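Local atomic coordinates of extracellular solute-binding protein family 5 (Brucella melitensis, PDB entry 4ONY), a protein that probably binds a solute, perhaps a peptide or related compound, in the periplasm and delivers it to an ABC transporter for uptake. Residues P495-W500 with A530-R535; W503-R508 with A523-I528; L19-D24 with D178-M183; D369-E374 with F540-R545. One frame throughout, in Å; residues are numbered along the deposited sequence.

How the contacts relate
Contacts 1, 2 and 4 gather round the consecutive helices 522-533 and 537-553: contacts 1 and 2 both use the first, contact 4 the second. Contact 3 joins different elements, strand 18-20 and the start of helix 181-187, but touches contact 1 through Asn497 and Asp178 and contact 4 through His22 and Phe540. The chemistry changes with place. Contacts 1 and 3 lack direct hydrogen bonds between their segments and rest on leucine and methionine side chains, both partly buried. Contact 2, the more buried, pairs one carboxylate with a serine, whereas contact 4, farthest from the chain centre at about 23 Å, joins a serine to the helix-capping aspartate, with a water beside it.

Contact 1. Residues P495-W500 with A530-R535; sequences PGNEQW and ALLAAR
A type I beta turn, Gly496 to Gln499, leads into helix 499-503 and packs against the C-terminal turn of helix 522-533 in this solute-binding protein of family 5. Two consecutive leucines of that helix carry the contact. Leu532 reaches the turn with both methyls, of which CD2 lies 3.5 Å from Asn497 OD1 and also meets the carbonyl carbon of Gly496. The side chains of Asn497 and Leu532 cross at about a right angle, whereas Trp500 comes to the leucine obliquely. Beside it, Leu531 has CG between its backbone N and carbonyl carbon (chi1 71°), and its CD1 comes within 3.4 Å of Pro495 O. No hydrogen bond joins the two segments, and the contact is one of van der Waals packing.

The turn is held from within. Gln499 N donates to Gly496 O at 3.0 Å, and Glu498 folds back so that OE2 receives Gly496 N at 2.9 Å, in a nearly straight bond (172°) on the syn side of the carboxylate. Asn497 has its amide nitrogen bonded to Asp178, which ties the turn to the residues ahead of helix 181-187. Pro495 and Leu531 also both pack on helix 537-553, the proline against Phe540 and Val544 and the leucine against Ala543 and Leu547. At the helix 499-503 end of the contact, Leu532 CD1 lies 3.4 Å from Trp500 NE1 and 4.1 Å from Trp500 CE2.

Contact 2. Residues W503-R508 with A523-I528; sequences WGSASR and AVDAMI
Asp525 grips the backbone and side chain of Ser505 with its two carboxylate oxygens. OD1 accepts Ser505 N at 3.0 Å, with an N-H...O angle of 147°, and OD2 accepts the Ser505 hydroxyl at 2.6 Å; each oxygen uses its syn lone pair. Ser505 OG is set between its own backbone N and carbonyl carbon (chi1 63°), which brings the hydroxyl to the same carboxylate as the amide. A water bridges Trp503 O (2.7 Å) and Asp525 OD1 (2.8 Å), although for both bonds it has more acceptors around it than protons to give.

The carboxylate thus fastens the loop that leaves helix 499-503 to helix 522-533, the next helix in the chain. Apolar contacts line the same junction: Val524 CG1 packs on Trp503 CB at 3.7 Å, and Ile528 CD1 approaches that CB less closely. Beyond CB the indole turns away from helix 522-533 to meet Phe355 edge-to-face.

Farther along the loop, Gly504 O receives the hydroxyl of Ser507 at 2.7 Å, in the carbonyl plane on a lone pair. Asn515 ND2 donates to that same hydroxyl oxygen, Trp500 O is a weak further partner of it, and Arg508 NH1 is bonded to Gly518 O.

Contact 3. Residues L19-D24 with D178-M183; sequences LSMHGD and DREFPM
Met183, in the first turn of helix 181-187, inserts its thioether between Leu19 and Met21, where strand 18-20 gives way to a loop. From CB the chain goes to CG, anti to the carbonyl carbon (chi1 -50°), and there CG lies 3.8 Å from Met21 SD. A bend at chi2 sets SD, which packs against Leu19 CG at 3.7 Å and also comes close to Met21 CA. Another at chi3 turns CE to the backbone where the strand ends: CE is 3.5 Å from both Leu19 O and Met21 N, and it touches Met21 CB. The two methionine side chains cross obliquely. Met21 in turn continues past Met183, its SD 3.7 Å from Glu180 CA and its CE beside Glu180 N and CB, while its CG rests on one face of the His22 ring, offset toward the rim.

Polar linkage across the contact runs through water. One water donates to Met21 O at 2.9 Å and accepts from Arg179 NE at 3.1 Å; a second, weaker bridge joins the same carbonyl to Arg179 NH2. Both waters lie at the edge of the guanidinium in its plane. Arg179 NH1 binds Pro110 O, and Arg112 donates to the carbonyls of both Met21 and Arg179, a second link between the segments.

The His22 ring, in the loop after strand 18-20, meets the Phe540 ring of helix 537-553. Strand 18-20 pairs with strand 97-108 in an antiparallel sheet, and Leu19, Pro182 and Met183 all pack on that neighbour through Ile108 or Leu98. The start of helix 181-187 thus packs against strands 18-20 and 97-108.

Contact 4. Residues D369-E374 with F540-R545; sequences DARERE and FVSAVR
The Arg545 guanidinium is linked to Glu372 by a water in plane at its edge, while Val541 CG1 lies 3.4 Å above the centre of one face. The water accepts from Arg545 NH1 at 3.0 Å and donates to Glu372 OE2 and, weakly, to Asp369 OD2. The Glu372 carboxylate is turned 59° from the guanidinium plane, its OE1 against Arg545 CB. The Arg371 guanidinium has the Glu374 carboxylate in plane at its edge; in their salt bridge NH1 meets OE1 from above the carboxylate plane.

Asp369 OD2 takes the Ser542 hydroxyl on its syn lone pair at 2.6 Å, and OD1 accepts Glu372 N at 2.8 Å. With Asp369 N donating in return to Glu372 OE2, this is a capping box on helix 370-376. The axes of segments 370-374 and 540-545 approach to 8.7 Å and cross at -50°; Ser542 CB packs on Arg371 CG, and Ser542 O lies 3.2 Å from Glu372 CG.

Glu372 OE1 forms a salt bridge with Arg549, and Arg545 NH2 binds Gln360 O. Both capping residues also serve the interface, Asp369 through Ser542 OG and Glu372 against Ser542 and Arg545; nearby arginines and the helix N-terminus would be expected to stabilise both carboxylates as charged.

Contact 1. Residues P495-W500 with A530-R535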
loop_
_atom_site.group_PDB
_atom_site.type_symbol
_atom_site.label_atom_id
_atom_site.label_comp_id
_atom_site.label_asym_id
_atom_site.label_seq_id
_atom_site.Cartn_x
_atom_site.Cartn_y
_atom_site.Cartn_z
ATOM N N PRO A 495 2.372 4.735 8.419
ATOM C CA PRO A 495 1.242 5.621 8.414
ATOM C C PRO A 495 1.703 7.037 8.784
ATOM O O PRO A 495 2.574 7.230 9.655
ATOM C CB PRO A 495 0.315 5.002 9.438
ATOM C CG PRO A 495 1.199 4.245 10.356
ATOM C CD PRO A 495 2.266 3.707 9.443
ATOM N N GLY A 496 1.138 8.009 8.084
ATOM C CA GLY A 496 1.503 9.417 8.238
ATOM C C GLY A 496 0.313 10.346 8.014
ATOM O O GLY A 496 -0.793 10.100 8.524
ATOM N N ASN A 497 0.552 11.437 7.269
ATOM C CA ASN A 497 -0.424 12.507 7.090
ATOM C C ASN A 497 -1.749 12.059 6.481
ATOM O O ASN A 497 -2.788 12.629 6.816
ATOM C CB ASN A 497 0.180 13.615 6.220
ATOM C CG ASN A 497 1.384 14.268 6.897
ATOM O OD1 ASN A 497 1.423 14.402 8.120
ATOM N ND2 ASN A 497 2.414 14.593 6.115
ATOM N N GLU A 498 -1.719 11.022 5.628
ATOM C CA GLU A 498 -2.949 10.477 5.042
ATOM C C GLU A 498 -3.967 9.994 6.119
ATOM O O GLU A 498 -5.169 9.918 5.867
ATOM C CB GLU A 498 -2.627 9.408 3.984
ATOM C CG GLU A 498 -2.270 8.018 4.537
ATOM C CD GLU A 498 -0.965 7.984 5.322
ATOM O OE1 GLU A 498 -0.080 8.851 5.071
ATOM O OE2 GLU A 498 -0.803 7.089 6.183
ATOM N N GLN A 499 -3.511 9.715 7.337
ATOM C CA GLN A 499 -4.429 9.277 8.350
ATOM C C GLN A 499 -5.496 10.337 8.689
ATOM O O GLN A 499 -6.623 9.974 9.019
ATOM C CB GLN A 499 -3.704 8.820 9.620
ATOM C CG GLN A 499 -2.700 7.685 9.464
ATOM C CD GLN A 499 -3.290 6.395 8.896
ATOM O OE1 GLN A 499 -2.821 5.907 7.868
ATOM N NE2 GLN A 499 -4.291 5.876 9.509
ATOM N N TRP A 500 -5.167 11.633 8.570
ATOM C CA TRP A 500 -6.138 12.677 8.804
ATOM C C TRP A 500 -7.370 12.584 7.906
ATOM O O TRP A 500 -8.453 12.877 8.355
ATOM C CB TRP A 500 -5.521 14.080 8.631
ATOM C CG TRP A 500 -4.532 14.473 9.692
ATOM C CD1 TRP A 500 -3.214 14.791 9.501
ATOM C CD2 TRP A 500 -4.774 14.597 11.093
ATOM N NE1 TRP A 500 -2.625 15.058 10.709
ATOM C CE2 TRP A 500 -3.576 14.995 11.692
ATOM C CE3 TRP A 500 -5.911 14.428 11.904
ATOM C CZ2 TRP A 500 -3.467 15.240 13.082
ATOM C CZ3 TRP A 500 -5.803 14.646 13.286
ATOM C CH2 TRP A 500 -4.578 15.058 13.856
ATOM N N ALA A 530 0.183 11.817 17.942
ATOM C CA ALA A 530 1.262 11.117 18.588
ATOM C C ALA A 530 2.103 10.347 17.581
ATOM O O ALA A 530 3.308 10.372 17.667
ATOM C CB ALA A 530 0.722 10.167 19.644
ATOM N N LEU A 531 1.485 9.670 16.612
ATOM C CA LEU A 531 2.303 8.920 15.645
ATOM C C LEU A 531 3.092 9.862 14.751
ATOM O O LEU A 531 4.232 9.561 14.375
ATOM C CB LEU A 531 1.518 7.861 14.850
ATOM C CG LEU A 531 0.521 8.333 13.799
ATOM C CD1 LEU A 531 1.179 8.491 12.444
ATOM C CD2 LEU A 531 -0.639 7.399 13.671
ATOM N N LEU A 532 2.554 11.026 14.483
ATOM C CA LEU A 532 3.293 12.026 13.746
ATOM C C LEU A 532 4.405 12.696 14.571
ATOM O O LEU A 532 5.372 13.093 14.008
ATOM C CB LEU A 532 2.352 13.076 13.171
ATOM C CG LEU A 532 1.380 12.583 12.106
ATOM C CD1 LEU A 532 0.325 13.634 11.776
ATOM C CD2 LEU A 532 2.153 12.252 10.840
ATOM N N ALA A 533 4.238 12.827 15.883
ATOM C CA ALA A 533 5.256 13.431 16.758
ATOM C C ALA A 533 6.401 12.464 17.041
ATOM O O ALA A 533 7.468 12.893 17.400
ATOM C CB ALA A 533 4.619 13.900 18.088
ATOM N N ALA A 534 6.189 11.172 16.850
ATOM C CA ALA A 534 7.154 10.140 17.249
ATOM C C ALA A 534 8.446 10.312 16.478
ATOM O O ALA A 534 8.414 10.516 15.296
ATOM C CB ALA A 534 6.606 8.748 16.993
ATOM N N ARG A 535 9.558 10.264 17.167
ATOM C CA ARG A 535 10.860 10.403 16.548
ATOM C C ARG A 535 11.709 9.149 16.567
ATOM O O ARG A 535 12.821 9.143 16.005
ATOM C CB ARG A 535 11.625 11.524 17.236
ATOM C CG ARG A 535 10.963 12.877 16.962
ATOM C CD ARG A 535 12.017 13.937 16.912
ATOM N NE ARG A 535 11.458 15.261 16.897
ATOM C CZ ARG A 535 12.206 16.345 16.899
ATOM N NH1 ARG A 535 13.531 16.243 16.913
ATOM N NH2 ARG A 535 11.636 17.531 16.873
#

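Contact 2. Residues W503-R508 with A523-I528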
loop_
_atom_site.group_PDB
_atom_site.type_symbol
_atom_site.label_atom_id
_atom_site.label_comp_id
_atom_site.label_asym_id
_atom_site.label_seq_id
_atom_site.Cartn_x
_atom_site.Cartn_y
_atom_site.Cartn_z
ATOM N N TRP A 503 -9.497 9.278 9.038
ATOM C CA TRP A 503 -10.025 9.138 10.405
ATOM C C TRP A 503 -10.182 10.448 11.211
ATOM O O TRP A 503 -10.808 10.439 12.272
ATOM C CB TRP A 503 -9.079 8.239 11.218
ATOM C CG TRP A 503 -8.743 6.940 10.610
ATOM C CD1 TRP A 503 -7.522 6.514 10.181
ATOM C CD2 TRP A 503 -9.644 5.838 10.406
ATOM N NE1 TRP A 503 -7.621 5.205 9.704
ATOM C CE2 TRP A 503 -8.896 4.771 9.854
ATOM C CE3 TRP A 503 -11.000 5.649 10.656
ATOM C CZ2 TRP A 503 -9.464 3.543 9.527
ATOM C CZ3 TRP A 503 -11.573 4.397 10.355
ATOM C CH2 TRP A 503 -10.800 3.375 9.789
ATOM N N GLY A 504 -9.616 11.551 10.705
ATOM C CA GLY A 504 -9.566 12.779 11.434
ATOM C C GLY A 504 -10.929 13.407 11.571
ATOM O O GLY A 504 -11.759 13.334 10.651
ATOM N N SER A 505 -11.169 14.052 12.693
ATOM C CA SER A 505 -12.518 14.526 12.960
ATOM C C SER A 505 -12.953 15.630 11.974
ATOM O O SER A 505 -14.086 15.632 11.532
ATOM C CB SER A 505 -12.669 14.933 14.434
ATOM O OG SER A 505 -11.803 16.005 14.675
ATOM N N ALA A 506 -12.042 16.472 11.518
ATOM C CA ALA A 506 -12.409 17.471 10.488
ATOM C C ALA A 506 -12.848 16.790 9.154
ATOM O O ALA A 506 -13.775 17.262 8.512
ATOM C CB ALA A 506 -11.282 18.476 10.243
ATOM N N SER A 507 -12.274 15.655 8.783
ATOM C CA SER A 507 -12.671 15.025 7.528
ATOM C C SER A 507 -14.099 14.421 7.526
ATOM O O SER A 507 -14.649 14.103 6.463
ATOM C CB SER A 507 -11.653 13.977 7.129
ATOM O OG SER A 507 -11.697 12.891 8.011
ATOM N N ARG A 508 -14.697 14.221 8.698
ATOM C CA ARG A 508 -16.046 13.644 8.746
ATOM C C ARG A 508 -17.034 14.471 7.941
ATOM O O ARG A 508 -17.918 13.928 7.330
ATOM C CB ARG A 508 -16.534 13.531 10.195
ATOM C CG ARG A 508 -18.028 13.188 10.338
ATOM C CD ARG A 508 -18.366 13.130 11.808
ATOM N NE ARG A 508 -19.804 13.219 12.048
ATOM C CZ ARG A 508 -20.589 12.251 12.480
ATOM N NH1 ARG A 508 -20.143 11.010 12.711
ATOM N NH2 ARG A 508 -21.861 12.523 12.699
ATOM N N ALA A 523 -9.898 11.192 20.732
ATOM C CA ALA A 523 -8.861 10.169 21.012
ATOM C C ALA A 523 -8.177 9.754 19.725
ATOM O O ALA A 523 -6.960 9.533 19.696
ATOM C CB ALA A 523 -9.445 8.964 21.735
ATOM N N VAL A 524 -8.949 9.637 18.645
ATOM C CA VAL A 524 -8.375 9.278 17.348
ATOM C C VAL A 524 -7.429 10.390 16.931
ATOM O O VAL A 524 -6.284 10.142 16.547
ATOM C CB VAL A 524 -9.473 9.078 16.270
ATOM C CG1 VAL A 524 -8.863 9.051 14.872
ATOM C CG2 VAL A 524 -10.312 7.829 16.536
ATOM N N ASP A 525 -7.913 11.628 16.975
ATOM C CA ASP A 525 -7.074 12.752 16.585
ATOM C C ASP A 525 -5.782 12.770 17.380
ATOM O O ASP A 525 -4.706 13.000 16.818
ATOM C CB ASP A 525 -7.791 14.078 16.741
ATOM C CG ASP A 525 -9.019 14.219 15.814
ATOM O OD1 ASP A 525 -9.266 13.426 14.910
ATOM O OD2 ASP A 525 -9.787 15.159 16.014
ATOM N N ALA A 526 -5.871 12.532 18.682
ATOM C CA ALA A 526 -4.679 12.550 19.549
ATOM C C ALA A 526 -3.667 11.432 19.205
ATOM O O ALA A 526 -2.452 11.654 19.270
ATOM C CB ALA A 526 -5.074 12.441 21.013
ATOM N N MET A 527 -4.147 10.243 18.830
ATOM C CA MET A 527 -3.214 9.168 18.447
ATOM C C MET A 527 -2.524 9.463 17.101
ATOM O O MET A 527 -1.383 9.121 16.919
ATOM C CB MET A 527 -3.916 7.798 18.419
ATOM C CG MET A 527 -4.441 7.323 19.783
ATOM S SD MET A 527 -3.362 7.496 21.230
ATOM C CE MET A 527 -3.864 9.080 21.865
ATOM N N ILE A 528 -3.232 10.120 16.177
ATOM C CA ILE A 528 -2.629 10.546 14.911
ATOM C C ILE A 528 -1.524 11.599 15.220
ATOM O O ILE A 528 -0.389 11.523 14.665
ATOM C CB ILE A 528 -3.650 11.104 13.911
ATOM C CG1 ILE A 528 -4.616 10.008 13.471
ATOM C CG2 ILE A 528 -2.954 11.703 12.664
ATOM C CD1 ILE A 528 -5.836 10.544 12.714
HETATM O O HOH W 1 -11.384 11.548 14.620
#

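Contact 3. Residues L19-D24 with D178-M183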
loop_
_atom_site.group_PDB
_atom_site.type_symbol
_atom_site.label_atom_id
_atom_site.label_comp_id
_atom_site.label_asym_id
_atom_site.label_seq_id
_atom_site.Cartn_x
_atom_site.Cartn_y
_atom_site.Cartn_z
ATOM N N LEU A 19 19.259 7.283 5.159
ATOM C CA LEU A 19 18.293 8.184 5.770
ATOM C C LEU A 19 17.046 7.388 6.186
ATOM O O LEU A 19 16.384 6.778 5.349
ATOM C CB LEU A 19 17.983 9.304 4.802
ATOM C CG LEU A 19 16.957 10.325 5.225
ATOM C CD1 LEU A 19 17.405 11.020 6.497
ATOM C CD2 LEU A 19 16.761 11.295 4.081
ATOM N N SER A 20 16.769 7.360 7.489
ATOM C CA SER A 20 15.655 6.601 8.033
ATOM C C SER A 20 14.668 7.526 8.678
ATOM O O SER A 20 15.042 8.445 9.425
ATOM C CB SER A 20 16.138 5.586 9.074
ATOM O OG SER A 20 15.038 4.954 9.680
ATOM N N MET A 21 13.400 7.272 8.414
ATOM C CA MET A 21 12.325 8.147 8.877
ATOM C C MET A 21 12.384 8.320 10.398
ATOM O O MET A 21 12.359 9.458 10.890
ATOM C CB MET A 21 10.953 7.639 8.452
ATOM C CG MET A 21 9.778 8.393 9.081
ATOM S SD MET A 21 9.786 10.134 8.567
ATOM C CE MET A 21 8.477 10.783 9.602
ATOM N N HIS A 22 12.521 7.205 11.117
ATOM C CA HIS A 22 12.595 7.203 12.578
ATOM C C HIS A 22 13.970 6.839 13.164
ATOM O O HIS A 22 14.082 6.534 14.358
ATOM C CB HIS A 22 11.509 6.312 13.148
ATOM C CG HIS A 22 10.126 6.839 12.891
ATOM N ND1 HIS A 22 9.232 6.182 12.087
ATOM C CD2 HIS A 22 9.519 8.000 13.255
ATOM C CE1 HIS A 22 8.122 6.883 11.986
ATOM N NE2 HIS A 22 8.265 7.993 12.681
ATOM N N GLY A 23 15.029 6.923 12.359
ATOM C CA GLY A 23 16.381 6.809 12.888
ATOM C C GLY A 23 16.911 5.396 12.872
ATOM O O GLY A 23 18.104 5.222 13.006
ATOM N N ASP A 24 16.066 4.395 12.645
ATOM C CA ASP A 24 16.504 2.981 12.643
ATOM C C ASP A 24 17.142 2.600 11.281
ATOM O O ASP A 24 16.475 2.612 10.251
ATOM C CB ASP A 24 15.320 2.052 12.968
ATOM C CG ASP A 24 14.108 2.283 12.038
ATOM O OD1 ASP A 24 13.660 3.444 11.917
ATOM O OD2 ASP A 24 13.612 1.294 11.425
ATOM N N ASP A 178 7.516 19.104 7.230
ATOM C CA ASP A 178 7.435 18.254 8.407
ATOM C C ASP A 178 8.590 17.237 8.355
ATOM O O ASP A 178 9.393 17.238 7.432
ATOM C CB ASP A 178 6.070 17.594 8.504
ATOM C CG ASP A 178 5.763 16.717 7.319
ATOM O OD1 ASP A 178 6.684 16.140 6.664
ATOM O OD2 ASP A 178 4.575 16.604 7.027
ATOM N N ARG A 179 8.675 16.394 9.354
ATOM C CA ARG A 179 9.795 15.509 9.486
ATOM C C ARG A 179 9.848 14.448 8.403
ATOM O O ARG A 179 10.940 14.013 8.052
ATOM C CB ARG A 179 9.834 14.902 10.885
ATOM C CG ARG A 179 10.283 15.937 11.928
ATOM C CD ARG A 179 10.406 15.319 13.308
ATOM N NE ARG A 179 11.449 14.317 13.307
ATOM C CZ ARG A 179 12.763 14.551 13.324
ATOM N NH1 ARG A 179 13.278 15.788 13.440
ATOM N NH2 ARG A 179 13.579 13.520 13.286
ATOM N N GLU A 180 8.695 14.067 7.836
ATOM C CA GLU A 180 8.686 13.156 6.684
ATOM C C GLU A 180 9.168 13.807 5.371
ATOM O O GLU A 180 9.704 13.122 4.524
ATOM C CB GLU A 180 7.272 12.609 6.449
ATOM C CG GLU A 180 7.179 11.512 5.391
ATOM C CD GLU A 180 5.832 11.478 4.660
ATOM O OE1 GLU A 180 5.176 12.521 4.501
ATOM O OE2 GLU A 180 5.469 10.399 4.185
ATOM N N PHE A 181 9.029 15.126 5.217
ATOM C CA PHE A 181 9.280 15.758 3.920
ATOM C C PHE A 181 10.655 15.492 3.291
ATOM O O PHE A 181 10.752 15.221 2.088
ATOM C CB PHE A 181 9.029 17.275 3.948
ATOM C CG PHE A 181 8.927 17.872 2.566
ATOM C CD1 PHE A 181 7.917 17.478 1.728
ATOM C CD2 PHE A 181 9.897 18.720 2.087
ATOM C CE1 PHE A 181 7.807 17.995 0.454
ATOM C CE2 PHE A 181 9.817 19.240 0.800
ATOM C CZ PHE A 181 8.755 18.877 -0.015
ATOM N N PRO A 182 11.735 15.540 4.076
ATOM C CA PRO A 182 13.006 15.226 3.444
ATOM C C PRO A 182 13.068 13.829 2.886
ATOM O O PRO A 182 13.763 13.623 1.903
ATOM C CB PRO A 182 14.029 15.388 4.575
ATOM C CG PRO A 182 13.362 16.284 5.555
ATOM C CD PRO A 182 11.900 15.980 5.461
ATOM N N MET A 183 12.354 12.877 3.494
ATOM C CA MET A 183 12.232 11.548 2.915
ATOM C C MET A 183 11.671 11.582 1.483
ATOM O O MET A 183 12.012 10.730 0.659
ATOM C CB MET A 183 11.343 10.609 3.751
ATOM C CG MET A 183 11.664 10.543 5.247
ATOM S SD MET A 183 13.314 9.951 5.627
ATOM C CE MET A 183 13.191 8.256 5.069
HETATM O O HOH W 2 11.301 11.289 12.838
HETATM O O HOH W 3 14.366 10.479 13.402
#

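Contact 4. Residues D369-E374 with F540-R545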
loop_
_atom_site.group_PDB
_atom_site.type_symbol
_atom_site.label_atom_id
_atom_site.label_comp_id
_atom_site.label_asym_id
_atom_site.label_seq_id
_atom_site.Cartn_x
_atom_site.Cartn_y
_atom_site.Cartn_z
ATOM N N ASP A 369 1.307 -1.238 25.987
ATOM C CA ASP A 369 2.556 -0.935 26.695
ATOM C C ASP A 369 2.446 0.387 27.464
ATOM O O ASP A 369 1.379 1.060 27.432
ATOM C CB ASP A 369 3.762 -0.965 25.721
ATOM C CG ASP A 369 3.736 0.148 24.680
ATOM O OD1 ASP A 369 3.220 1.231 24.976
ATOM O OD2 ASP A 369 4.291 -0.039 23.583
ATOM N N ALA A 370 3.494 0.748 28.205
ATOM C CA ALA A 370 3.448 1.912 29.078
ATOM C C ALA A 370 3.200 3.202 28.310
ATOM O O ALA A 370 2.451 4.059 28.752
ATOM C CB ALA A 370 4.736 2.039 29.897
ATOM N N ARG A 371 3.822 3.337 27.149
ATOM C CA ARG A 371 3.597 4.519 26.324
ATOM C C ARG A 371 2.135 4.614 25.817
ATOM O O ARG A 371 1.541 5.690 25.862
ATOM C CB ARG A 371 4.603 4.542 25.157
ATOM C CG ARG A 371 4.432 5.692 24.182
ATOM C CD ARG A 371 4.607 7.044 24.851
ATOM N NE ARG A 371 4.552 8.134 23.879
ATOM C CZ ARG A 371 4.185 9.390 24.146
ATOM N NH1 ARG A 371 3.824 9.774 25.376
ATOM N NH2 ARG A 371 4.147 10.294 23.154
ATOM N N GLU A 372 1.571 3.513 25.325
ATOM C CA GLU A 372 0.157 3.504 24.900
ATOM C C GLU A 372 -0.782 3.904 26.050
ATOM O O GLU A 372 -1.684 4.724 25.864
ATOM C CB GLU A 372 -0.267 2.122 24.405
ATOM C CG GLU A 372 0.434 1.601 23.147
ATOM C CD GLU A 372 -0.238 0.319 22.656
ATOM O OE1 GLU A 372 -1.377 0.462 22.130
ATOM O OE2 GLU A 372 0.304 -0.804 22.912
ATOM N N ARG A 373 -0.554 3.349 27.225
ATOM C CA ARG A 373 -1.400 3.648 28.370
ATOM C C ARG A 373 -1.296 5.128 28.773
ATOM O O ARG A 373 -2.302 5.751 29.105
ATOM C CB ARG A 373 -1.110 2.698 29.537
ATOM C CG ARG A 373 -1.633 1.280 29.260
ATOM C CD ARG A 373 -1.264 0.289 30.357
ATOM N NE ARG A 373 -1.553 -1.089 29.891
ATOM C CZ ARG A 373 -2.735 -1.687 30.007
ATOM N NH1 ARG A 373 -3.757 -1.064 30.608
ATOM N NH2 ARG A 373 -2.884 -2.903 29.547
ATOM N N GLU A 374 -0.082 5.678 28.696
ATOM C CA GLU A 374 0.138 7.123 28.906
ATOM C C GLU A 374 -0.635 7.948 27.884
ATOM O O GLU A 374 -1.335 8.878 28.246
ATOM C CB GLU A 374 1.625 7.409 28.835
ATOM C CG GLU A 374 1.986 8.860 29.011
ATOM C CD GLU A 374 3.476 9.134 28.911
ATOM O OE1 GLU A 374 4.204 8.664 28.001
ATOM O OE2 GLU A 374 3.934 9.888 29.759
ATOM N N PHE A 540 6.861 5.267 17.864
ATOM C CA PHE A 540 5.996 5.237 16.714
ATOM C C PHE A 540 5.111 3.976 16.751
ATOM O O PHE A 540 3.878 4.061 16.542
ATOM C CB PHE A 540 6.817 5.315 15.437
ATOM C CG PHE A 540 5.999 5.326 14.177
ATOM C CD1 PHE A 540 5.280 6.457 13.811
ATOM C CD2 PHE A 540 5.935 4.225 13.357
ATOM C CE1 PHE A 540 4.532 6.504 12.649
ATOM C CE2 PHE A 540 5.209 4.260 12.156
ATOM C CZ PHE A 540 4.483 5.390 11.810
ATOM N N VAL A 541 5.711 2.827 16.966
ATOM C CA VAL A 541 4.972 1.596 17.041
ATOM C C VAL A 541 3.911 1.675 18.153
ATOM O O VAL A 541 2.770 1.231 17.979
ATOM C CB VAL A 541 5.888 0.383 17.245
ATOM C CG1 VAL A 541 5.070 -0.876 17.569
ATOM C CG2 VAL A 541 6.755 0.128 16.004
ATOM N N SER A 542 4.281 2.252 19.282
ATOM C CA SER A 542 3.353 2.363 20.368
ATOM C C SER A 542 2.169 3.248 19.966
ATOM O O SER A 542 1.006 2.920 20.234
ATOM C CB SER A 542 4.049 2.938 21.593
ATOM O OG SER A 542 4.941 1.976 22.123
ATOM N N ALA A 543 2.460 4.363 19.313
ATOM C CA ALA A 543 1.386 5.306 18.956
ATOM C C ALA A 543 0.438 4.713 17.932
ATOM O O ALA A 543 -0.774 4.926 17.992
ATOM C CB ALA A 543 1.978 6.628 18.454
ATOM N N VAL A 544 0.984 3.972 16.966
ATOM C CA VAL A 544 0.144 3.362 15.951
ATOM C C VAL A 544 -0.735 2.266 16.554
ATOM O O VAL A 544 -1.917 2.145 16.220
ATOM C CB VAL A 544 0.945 2.807 14.769
ATOM C CG1 VAL A 544 0.009 2.166 13.754
ATOM C CG2 VAL A 544 1.720 3.933 14.045
ATOM N N ARG A 545 -0.145 1.450 17.404
ATOM C CA ARG A 545 -0.944 0.435 18.088
ATOM C C ARG A 545 -2.110 1.095 18.873
ATOM O O ARG A 545 -3.235 0.572 18.882
ATOM C CB ARG A 545 -0.069 -0.399 19.003
ATOM C CG ARG A 545 0.840 -1.365 18.231
ATOM C CD ARG A 545 1.643 -2.223 19.210
ATOM N NE ARG A 545 2.549 -3.126 18.518
ATOM C CZ ARG A 545 3.614 -3.675 19.066
ATOM N NH1 ARG A 545 3.891 -3.536 20.345
ATOM N NH2 ARG A 545 4.371 -4.450 18.332
HETATM O O HOH W 4 2.610 -1.891 22.472
#